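Local coordinates for fiber protein 2 (Human adenovirus type 41, PDB 2BZV), which forms the trimeric spikes at the vertices of the adenovirus capsid and, through its knob domain, probably makes the first attachment to a host-cell receptor, at residues I53-L58 with F150-E155; L38-T43 with S90-Q95; L42-A47 with A104-P109. One frame throughout, in Å; residues are numbered along the deposited sequence. Where two conformers were deposited one is given.

After the short strand 18-20, the chain runs through strand 36-45, which supplies the first segments of contacts 2 and 3, with L42 and T43 common to both. It then turns into strand 48-57, where contact 1 begins. Segment 90-95 closes contact 2 and 104-109 closes contact 3, so these two loops start from the same strand. Contact 1 closes last, at 150-155, and crosses the other two. Contact 1 ties the larger antiparallel sheet of the knob to the smaller one; contact 2 joins the region around edge strand 93-94 to strand 36-45, and contact 3 a 3-10 turn in the loop beyond it. Contacts 1 and 2 touch where F39 pairs with T54; contact 3 lies across the chain's centre from contact 1.

Contact 1 (I53-L58 with F150-E155); sequences ITIKGL and FKWSAE
I53 reaches from strand 48-57 to two aromatic rings of strand 146-153, F150 and W152. Its CB points toward them and, on its own sheet, packs against CD1 of L40. With CG1 anti to the backbone N (chi1 -173°) and the chain extended beyond it, the longer branch runs straight out from the strand. CG1 passes CZ2 of W152 at 4.1 Å and also leans on L38. At the tip, CD1 stands over the centre of the F150 ring, 3.5 Å from its centroid and only 6° off the ring normal, a well-centred CH-pi contact. The same methyl lies at the edge of the W152 indole, 3.7 Å from CZ2, and so fills the angle between the rings. Two residues on, I55 uses its other branch: CG2 sits over a face of W152, 3.8 Å from the centroid of the six-membered ring and displaced toward its rim. Isoleucine suits both places, since its branched chain presents methyls to flat surfaces while keeping an extended strand. The indole has one polar group to satisfy, and a water does so, accepting from W152 NE1 at 2.9 Å and hydrogen-bonding I53 O at 2.8 Å. The strand segments cross at 56°, 10.4 Å apart at closest approach, which leaves room for side chains between the two sheets; F135, L70 and L72 of the smaller sheet add to this layer. Cohesion is thus almost wholly apolar, shape-matched methyl on aromatic ring, with a single water bridge providing the polar link between the segments.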
loop_
_atom_site.group_PDB
_atom_site.type_symbol
_atom_site.label_atom_id
_atom_site.label_comp_id
_atom_site.label_asym_id
_atom_site.label_seq_id
_atom_site.Cartn_x
_atom_site.Cartn_y
_atom_site.Cartn_z
ATOM N N ILE A 53 -0.009 -10.558 -4.844
ATOM C CA ILE A 53 0.312 -11.785 -5.564
ATOM C C ILE A 53 0.527 -12.934 -4.592
ATOM O O ILE A 53 1.306 -12.838 -3.633
ATOM C CB ILE A 53 1.517 -11.592 -6.523
ATOM C CG1 ILE A 53 1.715 -12.842 -7.389
ATOM C CG2 ILE A 53 2.800 -11.183 -5.811
ATOM C CD1 ILE A 53 2.678 -12.608 -8.561
ATOM N N THR A 54 -0.154 -14.034 -4.882
ATOM C CA THR A 54 -0.048 -15.293 -4.138
ATOM C C THR A 54 0.110 -16.418 -5.150
ATOM O O THR A 54 -0.715 -16.540 -6.069
ATOM C CB THR A 54 -1.307 -15.543 -3.293
ATOM O OG1 THR A 54 -1.534 -14.408 -2.447
ATOM C CG2 THR A 54 -1.133 -16.792 -2.433
ATOM N N ILE A 55 1.150 -17.230 -4.989
ATOM C CA ILE A 55 1.361 -18.365 -5.873
ATOM C C ILE A 55 1.466 -19.615 -5.004
ATOM O O ILE A 55 2.129 -19.597 -3.963
ATOM C CB ILE A 55 2.604 -18.148 -6.771
ATOM C CG1 ILE A 55 2.753 -19.300 -7.762
ATOM C CG2 ILE A 55 3.862 -17.928 -5.939
ATOM C CD1 ILE A 55 3.676 -19.023 -8.932
ATOM N N LYS A 56 0.784 -20.673 -5.437
ATOM C CA LYS A 56 0.747 -21.921 -4.686
ATOM C C LYS A 56 1.142 -23.079 -5.586
ATOM O O LYS A 56 0.522 -23.309 -6.622
ATOM C CB LYS A 56 -0.642 -22.201 -4.106
ATOM C CG LYS A 56 -0.634 -23.385 -3.147
ATOM C CD LYS A 56 -2.009 -23.746 -2.613
ATOM C CE LYS A 56 -1.931 -24.948 -1.677
ATOM N NZ LYS A 56 -3.188 -25.157 -0.896
ATOM N N GLY A 57 2.171 -23.810 -5.185
ATOM C CA GLY A 57 2.583 -24.982 -5.958
ATOM C C GLY A 57 1.692 -26.165 -5.605
ATOM O O GLY A 57 1.393 -26.395 -4.432
ATOM N N LEU A 58 1.261 -26.906 -6.617
ATOM C CA LEU A 58 0.246 -27.935 -6.421
ATOM C C LEU A 58 0.650 -29.348 -6.827
ATOM O O LEU A 58 0.085 -30.310 -6.295
ATOM C CB LEU A 58 -1.012 -27.555 -7.198
ATOM C CG LEU A 58 -1.666 -26.236 -6.769
ATOM C CD1 LEU A 58 -2.763 -25.864 -7.747
ATOM C CD2 LEU A 58 -2.187 -26.331 -5.338
ATOM N N PHE A 150 8.526 -11.579 -11.527
ATOM C CA PHE A 150 8.460 -11.855 -10.097
ATOM C C PHE A 150 9.501 -12.903 -9.750
ATOM O O PHE A 150 9.724 -13.829 -10.526
ATOM C CB PHE A 150 7.078 -12.405 -9.752
ATOM C CG PHE A 150 5.963 -11.452 -10.074
ATOM C CD1 PHE A 150 5.748 -10.317 -9.298
ATOM C CD2 PHE A 150 5.122 -11.692 -11.160
ATOM C CE1 PHE A 150 4.717 -9.428 -9.596
ATOM C CE2 PHE A 150 4.102 -10.815 -11.459
ATOM C CZ PHE A 150 3.897 -9.680 -10.676
ATOM N N LYS A 151 10.111 -12.779 -8.581
ATOM C CA LYS A 151 11.047 -13.794 -8.113
ATOM C C LYS A 151 10.810 -14.042 -6.627
ATOM O O LYS A 151 10.695 -13.089 -5.846
ATOM C CB LYS A 151 12.501 -13.362 -8.338
ATOM C CG LYS A 151 13.523 -14.428 -7.890
ATOM C CD LYS A 151 14.944 -13.889 -7.993
ATOM C CE LYS A 151 15.959 -14.779 -7.290
ATOM N NZ LYS A 151 17.336 -14.205 -7.380
ATOM N N TRP A 152 10.766 -15.324 -6.275
ATOM C CA TRP A 152 10.657 -15.740 -4.878
ATOM C C TRP A 152 11.801 -16.669 -4.526
ATOM O O TRP A 152 12.219 -17.492 -5.349
ATOM C CB TRP A 152 9.382 -16.534 -4.651
ATOM C CG TRP A 152 8.098 -15.827 -4.925
ATOM C CD1 TRP A 152 7.325 -15.178 -4.008
ATOM C CD2 TRP A 152 7.402 -15.742 -6.168
ATOM N NE1 TRP A 152 6.200 -14.671 -4.599
ATOM C CE2 TRP A 152 6.220 -15.005 -5.933
ATOM C CE3 TRP A 152 7.662 -16.203 -7.458
ATOM C CZ2 TRP A 152 5.299 -14.728 -6.949
ATOM C CZ3 TRP A 152 6.748 -15.929 -8.461
ATOM C CH2 TRP A 152 5.572 -15.191 -8.199
ATOM N N SER A 153 12.262 -16.591 -3.280
ATOM C CA SER A 153 13.093 -17.683 -2.786
ATOM C C SER A 153 12.221 -18.905 -2.503
ATOM O O SER A 153 10.985 -18.814 -2.410
ATOM C CB SER A 153 13.873 -17.277 -1.538
ATOM O OG SER A 153 12.993 -16.840 -0.525
ATOM N N ALA A 154 12.875 -20.058 -2.385
ATOM C CA ALA A 154 12.204 -21.322 -2.110
ATOM C C ALA A 154 13.088 -22.161 -1.210
ATOM O O ALA A 154 14.310 -22.008 -1.220
ATOM C CB ALA A 154 11.898 -22.080 -3.386
ATOM N N GLU A 155 12.472 -23.041 -0.427
ATOM C CA GLU A 155 13.210 -23.889 0.492
ATOM C C GLU A 155 13.308 -25.291 -0.104
ATOM O O GLU A 155 12.298 -25.974 -0.235
ATOM C CB GLU A 155 12.500 -23.919 1.843
ATOM C CG GLU A 155 13.297 -24.637 2.893
ATOM C CD GLU A 155 12.654 -24.619 4.267
ATOM O OE1 GLU A 155 13.190 -25.325 5.142
ATOM O OE2 GLU A 155 11.640 -23.910 4.456
HETATM O O HOH W 1 3.844 -13.908 -3.089
#

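Contact 2 (L38-T43 with S90-Q95); sequences LFLCLT and STWRYQ
W92 meets L40 and L42 with the far corner of its indole, CH2, turned toward the strand. The two leucines approach that corner differently. The L42 side chain stands at about a right angle to the tryptophan and brings CD1 to the ring edge, near its plane, 3.7 Å from CH2. L40 comes in on a slant, its CD2 lying 3.6 Å from CH2 and 3.7 Å from CZ3 of W92. The leucines also differ in their first torsion: CG of L40 is anti to the backbone N (chi1 172°), whereas CG of L42 is anti to the carbonyl carbon (chi1 -56°), which lets methyls from two successive inward positions converge on one ring atom. A large flat residue suits the loop here, because its length carries it to the sheet from a backbone set well back from the strand. Beside it, R93 steadies the loop: NH1 donates to S90 O at 2.8 Å, in the guanidinium plane and onto a carbonyl lone pair. I19 and A101 also touch W92, while F167 packs on both leucines. F39 and C41, pointing to the other face of the strand, pack on I170 of the second subunit, and T43 OG1 bonds H48 of that subunit. Such alternation, apolar core on one face and trimer interface on the other, marks a strand of the large antiparallel sheet in the adenovirus fibre knob.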
loop_
_atom_site.group_PDB
_atom_site.type_symbol
_atom_site.label_atom_id
_atom_site.label_comp_id
_atom_site.label_asym_id
_atom_site.label_seq_id
_atom_site.Cartn_x
_atom_site.Cartn_y
_atom_site.Cartn_z
ATOM N N LEU A 38 -1.922 -19.284 -9.561
ATOM C CA LEU A 38 -1.466 -17.906 -9.430
ATOM C C LEU A 38 -2.654 -17.002 -9.197
ATOM O O LEU A 38 -3.585 -16.955 -10.013
ATOM C CB LEU A 38 -0.740 -17.458 -10.699
ATOM C CG LEU A 38 -0.287 -15.983 -10.675
ATOM C CD1 LEU A 38 0.789 -15.755 -9.618
ATOM C CD2 LEU A 38 0.222 -15.560 -12.030
ATOM N N PHE A 39 -2.614 -16.265 -8.100
ATOM C CA PHE A 39 -3.597 -15.223 -7.836
ATOM C C PHE A 39 -2.870 -13.885 -7.786
ATOM O O PHE A 39 -2.207 -13.556 -6.815
ATOM C CB PHE A 39 -4.340 -15.485 -6.529
ATOM C CG PHE A 39 -5.297 -14.379 -6.194
ATOM C CD1 PHE A 39 -6.421 -14.163 -6.953
ATOM C CD2 PHE A 39 -5.005 -13.503 -5.152
ATOM C CE1 PHE A 39 -7.312 -13.119 -6.662
ATOM C CE2 PHE A 39 -5.890 -12.484 -4.839
ATOM C CZ PHE A 39 -7.050 -12.307 -5.586
ATOM N N LEU A 40 -3.006 -13.133 -8.869
ATOM C CA LEU A 40 -2.463 -11.775 -8.998
ATOM C C LEU A 40 -3.658 -10.856 -9.135
ATOM O O LEU A 40 -4.537 -11.112 -9.967
ATOM C CB LEU A 40 -1.553 -11.690 -10.222
ATOM C CG LEU A 40 -1.060 -10.294 -10.584
ATOM C CD1 LEU A 40 -0.243 -9.649 -9.464
ATOM C CD2 LEU A 40 -0.215 -10.354 -11.841
ATOM N N CYS A 41 -3.691 -9.793 -8.328
ATOM C CA CYS A 41 -4.766 -8.821 -8.369
ATOM C C CYS A 41 -4.147 -7.430 -8.445
ATOM O O CYS A 41 -3.322 -7.088 -7.579
ATOM C CB CYS A 41 -5.644 -8.950 -7.118
ATOM S SG CYS A 41 -7.029 -7.777 -7.093
ATOM N N LEU A 42 -4.519 -6.668 -9.471
ATOM C CA LEU A 42 -4.048 -5.301 -9.697
ATOM C C LEU A 42 -5.225 -4.360 -9.593
ATOM O O LEU A 42 -6.217 -4.558 -10.292
ATOM C CB LEU A 42 -3.451 -5.169 -11.110
ATOM C CG LEU A 42 -2.316 -6.134 -11.472
ATOM C CD1 LEU A 42 -1.867 -5.885 -12.907
ATOM C CD2 LEU A 42 -1.152 -6.010 -10.503
ATOM N N THR A 43 -5.094 -3.311 -8.780
ATOM C CA THR A 43 -6.139 -2.282 -8.742
ATOM C C THR A 43 -5.492 -0.927 -9.009
ATOM O O THR A 43 -4.472 -0.560 -8.423
ATOM C CB THR A 43 -6.949 -2.278 -7.426
ATOM O OG1 THR A 43 -6.078 -2.053 -6.314
ATOM C CG2 THR A 43 -7.658 -3.604 -7.256
ATOM N N SER A 90 -6.933 -17.161 -20.180
ATOM C CA SER A 90 -8.370 -17.098 -19.967
ATOM C C SER A 90 -8.737 -16.763 -18.529
ATOM O O SER A 90 -9.886 -16.438 -18.258
ATOM C CB SER A 90 -9.039 -18.414 -20.377
ATOM O OG SER A 90 -8.667 -19.448 -19.490
ATOM N N THR A 91 -7.788 -16.835 -17.599
ATOM C CA THR A 91 -8.070 -16.452 -16.213
ATOM C C THR A 91 -7.669 -15.006 -15.912
ATOM O O THR A 91 -7.957 -14.524 -14.817
ATOM C CB THR A 91 -7.418 -17.393 -15.181
ATOM O OG1 THR A 91 -5.984 -17.239 -15.184
ATOM C CG2 THR A 91 -7.784 -18.855 -15.452
ATOM N N TRP A 92 -7.063 -14.309 -16.860
ATOM C CA TRP A 92 -6.606 -12.917 -16.651
ATOM C C TRP A 92 -7.715 -11.989 -17.120
ATOM O O TRP A 92 -7.890 -11.758 -18.331
ATOM C CB TRP A 92 -5.319 -12.709 -17.434
ATOM C CG TRP A 92 -4.639 -11.389 -17.264
ATOM C CD1 TRP A 92 -4.378 -10.482 -18.249
ATOM C CD2 TRP A 92 -4.071 -10.844 -16.055
ATOM N NE1 TRP A 92 -3.695 -9.397 -17.732
ATOM C CE2 TRP A 92 -3.494 -9.597 -16.389
ATOM C CE3 TRP A 92 -4.011 -11.283 -14.727
ATOM C CZ2 TRP A 92 -2.860 -8.789 -15.443
ATOM C CZ3 TRP A 92 -3.381 -10.477 -13.783
ATOM C CH2 TRP A 92 -2.812 -9.247 -14.147
ATOM N N ARG A 93 -8.506 -11.514 -16.153
ATOM C CA ARG A 93 -9.796 -10.897 -16.440
ATOM C C ARG A 93 -9.993 -9.601 -15.665
ATOM O O ARG A 93 -9.497 -9.425 -14.556
ATOM C CB ARG A 93 -10.946 -11.855 -16.082
ATOM C CG ARG A 93 -10.764 -13.228 -16.761
ATOM C CD ARG A 93 -11.968 -14.137 -16.692
ATOM N NE ARG A 93 -12.868 -13.903 -17.779
ATOM C CZ ARG A 93 -12.955 -14.483 -18.988
ATOM N NH1 ARG A 93 -12.196 -15.461 -19.463
ATOM N NH2 ARG A 93 -13.897 -13.995 -19.734
ATOM N N TYR A 94 -10.745 -8.683 -16.267
ATOM C CA TYR A 94 -11.271 -7.538 -15.533
ATOM C C TYR A 94 -12.303 -8.067 -14.548
ATOM O O TYR A 94 -13.286 -8.692 -14.942
ATOM C CB TYR A 94 -11.939 -6.536 -16.473
ATOM C CG TYR A 94 -10.972 -5.771 -17.357
ATOM C CD1 TYR A 94 -10.013 -4.935 -16.807
ATOM C CD2 TYR A 94 -11.058 -5.859 -18.747
ATOM C CE1 TYR A 94 -9.140 -4.221 -17.618
ATOM C CE2 TYR A 94 -10.199 -5.153 -19.570
ATOM C CZ TYR A 94 -9.235 -4.342 -18.999
ATOM O OH TYR A 94 -8.355 -3.626 -19.779
ATOM N N GLN A 95 -12.090 -7.821 -13.257
ATOM C CA GLN A 95 -12.993 -8.362 -12.260
ATOM C C GLN A 95 -14.414 -7.828 -12.423
ATOM O O GLN A 95 -15.378 -8.561 -12.217
ATOM C CB GLN A 95 -12.419 -8.075 -10.872
ATOM C CG GLN A 95 -13.332 -8.485 -9.756
ATOM C CD GLN A 95 -14.085 -7.287 -9.267
ATOM O OE1 GLN A 95 -13.514 -6.223 -9.061
ATOM N NE2 GLN A 95 -15.382 -7.453 -9.127
#

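Contact 3 (L42-A47 with A104-P109); sequences LTKNGA and ALTFMP
L42 and K44 rest on F107, part of a 3-10 turn that packs against the end of strand 36-45, the first arm of a beta hairpin in the knob's larger sheet. From L42, CB approaches CD1 of the phenyl ring at 4.2 Å, and the backbone O lies at the ring edge, near its plane. T43 faces the other way, toward the second subunit. K44 next sets its CB over a face of F107, 4.1 Å from the ring centroid and 26° off the normal; this is a CH-pi contact. Lysine suits the site because its CB can sit on the ring while the remaining methylenes carry the ammonium past T106 to backbone oxygens. The chain stays extended as far as CE and bends only at chi4 (67°), bringing NZ to the backbone oxygens of both segments. N45 meets its counterpart N45 in the second subunit, close to where the hairpin reverses. G46 and A47 then have the angles of positions i+1 and i+2 of a type II' turn, and the positive phi at i+1 is one that glycine takes easily. The carbonyl of G46 accepts a hydrogen bond from K44 NZ at 2.8 Å, with the donor well above the carbonyl plane. A second bond from NZ clamps hairpin to 3-10 turn: T106 O lies 2.9 Å from K44 NZ, which is tilted 18° from that carbonyl's plane, while T106 OG1 sits 3.7 Å from K44 CE.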
loop_
_atom_site.group_PDB
_atom_site.type_symbol
_atom_site.label_atom_id
_atom_site.label_comp_id
_atom_site.label_asym_id
_atom_site.label_seq_id
_atom_site.Cartn_x
_atom_site.Cartn_y
_atom_site.Cartn_z
ATOM N N LEU A 42 -4.519 -6.668 -9.471
ATOM C CA LEU A 42 -4.048 -5.301 -9.697
ATOM C C LEU A 42 -5.225 -4.360 -9.593
ATOM O O LEU A 42 -6.217 -4.558 -10.292
ATOM C CB LEU A 42 -3.451 -5.169 -11.110
ATOM C CG LEU A 42 -2.316 -6.134 -11.472
ATOM C CD1 LEU A 42 -1.867 -5.885 -12.907
ATOM C CD2 LEU A 42 -1.152 -6.010 -10.503
ATOM N N THR A 43 -5.094 -3.311 -8.780
ATOM C CA THR A 43 -6.139 -2.282 -8.742
ATOM C C THR A 43 -5.492 -0.927 -9.009
ATOM O O THR A 43 -4.472 -0.560 -8.423
ATOM C CB THR A 43 -6.949 -2.278 -7.426
ATOM O OG1 THR A 43 -6.078 -2.053 -6.314
ATOM C CG2 THR A 43 -7.658 -3.604 -7.256
ATOM N N LYS A 44 -6.100 -0.188 -9.938
ATOM C CA LYS A 44 -5.570 1.090 -10.400
ATOM C C LYS A 44 -6.255 2.240 -9.669
ATOM O O LYS A 44 -7.488 2.319 -9.635
ATOM C CB LYS A 44 -5.806 1.233 -11.906
ATOM C CG LYS A 44 -5.293 2.549 -12.462
ATOM C CD LYS A 44 -5.560 2.664 -13.956
ATOM C CE LYS A 44 -5.161 4.021 -14.507
ATOM N NZ LYS A 44 -3.690 4.229 -14.460
ATOM N N ASN A 45 -5.438 3.129 -9.100
ATOM C CA ASN A 45 -5.888 4.364 -8.442
ATOM C C ASN A 45 -5.070 5.471 -9.077
ATOM O O ASN A 45 -3.949 5.718 -8.632
ATOM C CB ASN A 45 -5.577 4.261 -6.916
ATOM C CG ASN A 45 -5.752 5.531 -6.066
ATOM O OD1 ASN A 45 -6.745 6.225 -6.268
ATOM N ND2 ASN A 45 -4.883 5.795 -5.066
ATOM N N GLY A 46 -5.579 6.113 -10.132
ATOM C CA GLY A 46 -4.783 7.105 -10.853
ATOM C C GLY A 46 -3.503 6.479 -11.370
ATOM O O GLY A 46 -3.529 5.374 -11.930
ATOM N N ALA A 47 -2.372 7.138 -11.133
ATOM C CA ALA A 47 -1.098 6.664 -11.644
ATOM C C ALA A 47 -0.512 5.499 -10.866
ATOM O O ALA A 47 0.536 4.993 -11.268
ATOM C CB ALA A 47 -0.097 7.806 -11.701
ATOM N N ALA A 104 -5.061 -3.370 -21.650
ATOM C CA ALA A 104 -4.958 -2.761 -20.315
ATOM C C ALA A 104 -3.727 -1.866 -20.222
ATOM O O ALA A 104 -2.929 -1.953 -19.273
ATOM C CB ALA A 104 -4.914 -3.846 -19.266
ATOM N N LEU A 105 -3.571 -0.957 -21.187
ATOM C CA LEU A 105 -2.378 -0.112 -21.249
ATOM C C LEU A 105 -2.155 0.678 -19.968
ATOM O O LEU A 105 -1.015 0.841 -19.534
ATOM C CB LEU A 105 -2.488 0.840 -22.447
ATOM C CG LEU A 105 -1.278 1.755 -22.687
ATOM C CD1 LEU A 105 0.027 0.968 -22.838
ATOM C CD2 LEU A 105 -1.545 2.648 -23.899
ATOM N N THR A 106 -3.227 1.186 -19.364
ATOM C CA THR A 106 -3.078 2.048 -18.183
ATOM C C THR A 106 -2.859 1.263 -16.895
ATOM O O THR A 106 -2.773 1.870 -15.825
ATOM C CB THR A 106 -4.250 3.030 -18.025
ATOM O OG1 THR A 106 -5.454 2.301 -17.761
ATOM C CG2 THR A 106 -4.417 3.895 -19.272
ATOM N N PHE A 107 -2.734 -0.063 -16.993
ATOM C CA PHE A 107 -2.238 -0.891 -15.895
ATOM C C PHE A 107 -0.779 -1.293 -16.120
ATOM O O PHE A 107 -0.191 -1.959 -15.262
ATOM C CB PHE A 107 -3.067 -2.175 -15.758
ATOM C CG PHE A 107 -4.454 -1.974 -15.207
ATOM C CD1 PHE A 107 -4.756 -2.378 -13.912
ATOM C CD2 PHE A 107 -5.469 -1.416 -15.978
ATOM C CE1 PHE A 107 -6.032 -2.228 -13.398
ATOM C CE2 PHE A 107 -6.751 -1.261 -15.465
ATOM C CZ PHE A 107 -7.026 -1.664 -14.169
ATOM N N MET A 108 -0.185 -0.931 -17.254
ATOM C CA MET A 108 1.184 -1.354 -17.530
ATOM C C MET A 108 2.186 -0.505 -16.759
ATOM O O MET A 108 1.924 0.668 -16.505
ATOM C CB MET A 108 1.477 -1.236 -19.021
ATOM C CG MET A 108 0.623 -2.177 -19.863
ATOM S SD MET A 108 0.905 -3.930 -19.564
ATOM C CE MET A 108 -0.464 -4.367 -18.459
ATOM N N PRO A 109 3.331 -1.086 -16.372
ATOM C CA PRO A 109 4.347 -0.276 -15.685
ATOM C C PRO A 109 4.861 0.824 -16.618
ATOM O O PRO A 109 5.235 0.569 -17.769
ATOM C CB PRO A 109 5.434 -1.290 -15.318
ATOM C CG PRO A 109 4.814 -2.648 -15.446
ATOM C CD PRO A 109 3.739 -2.499 -16.488
#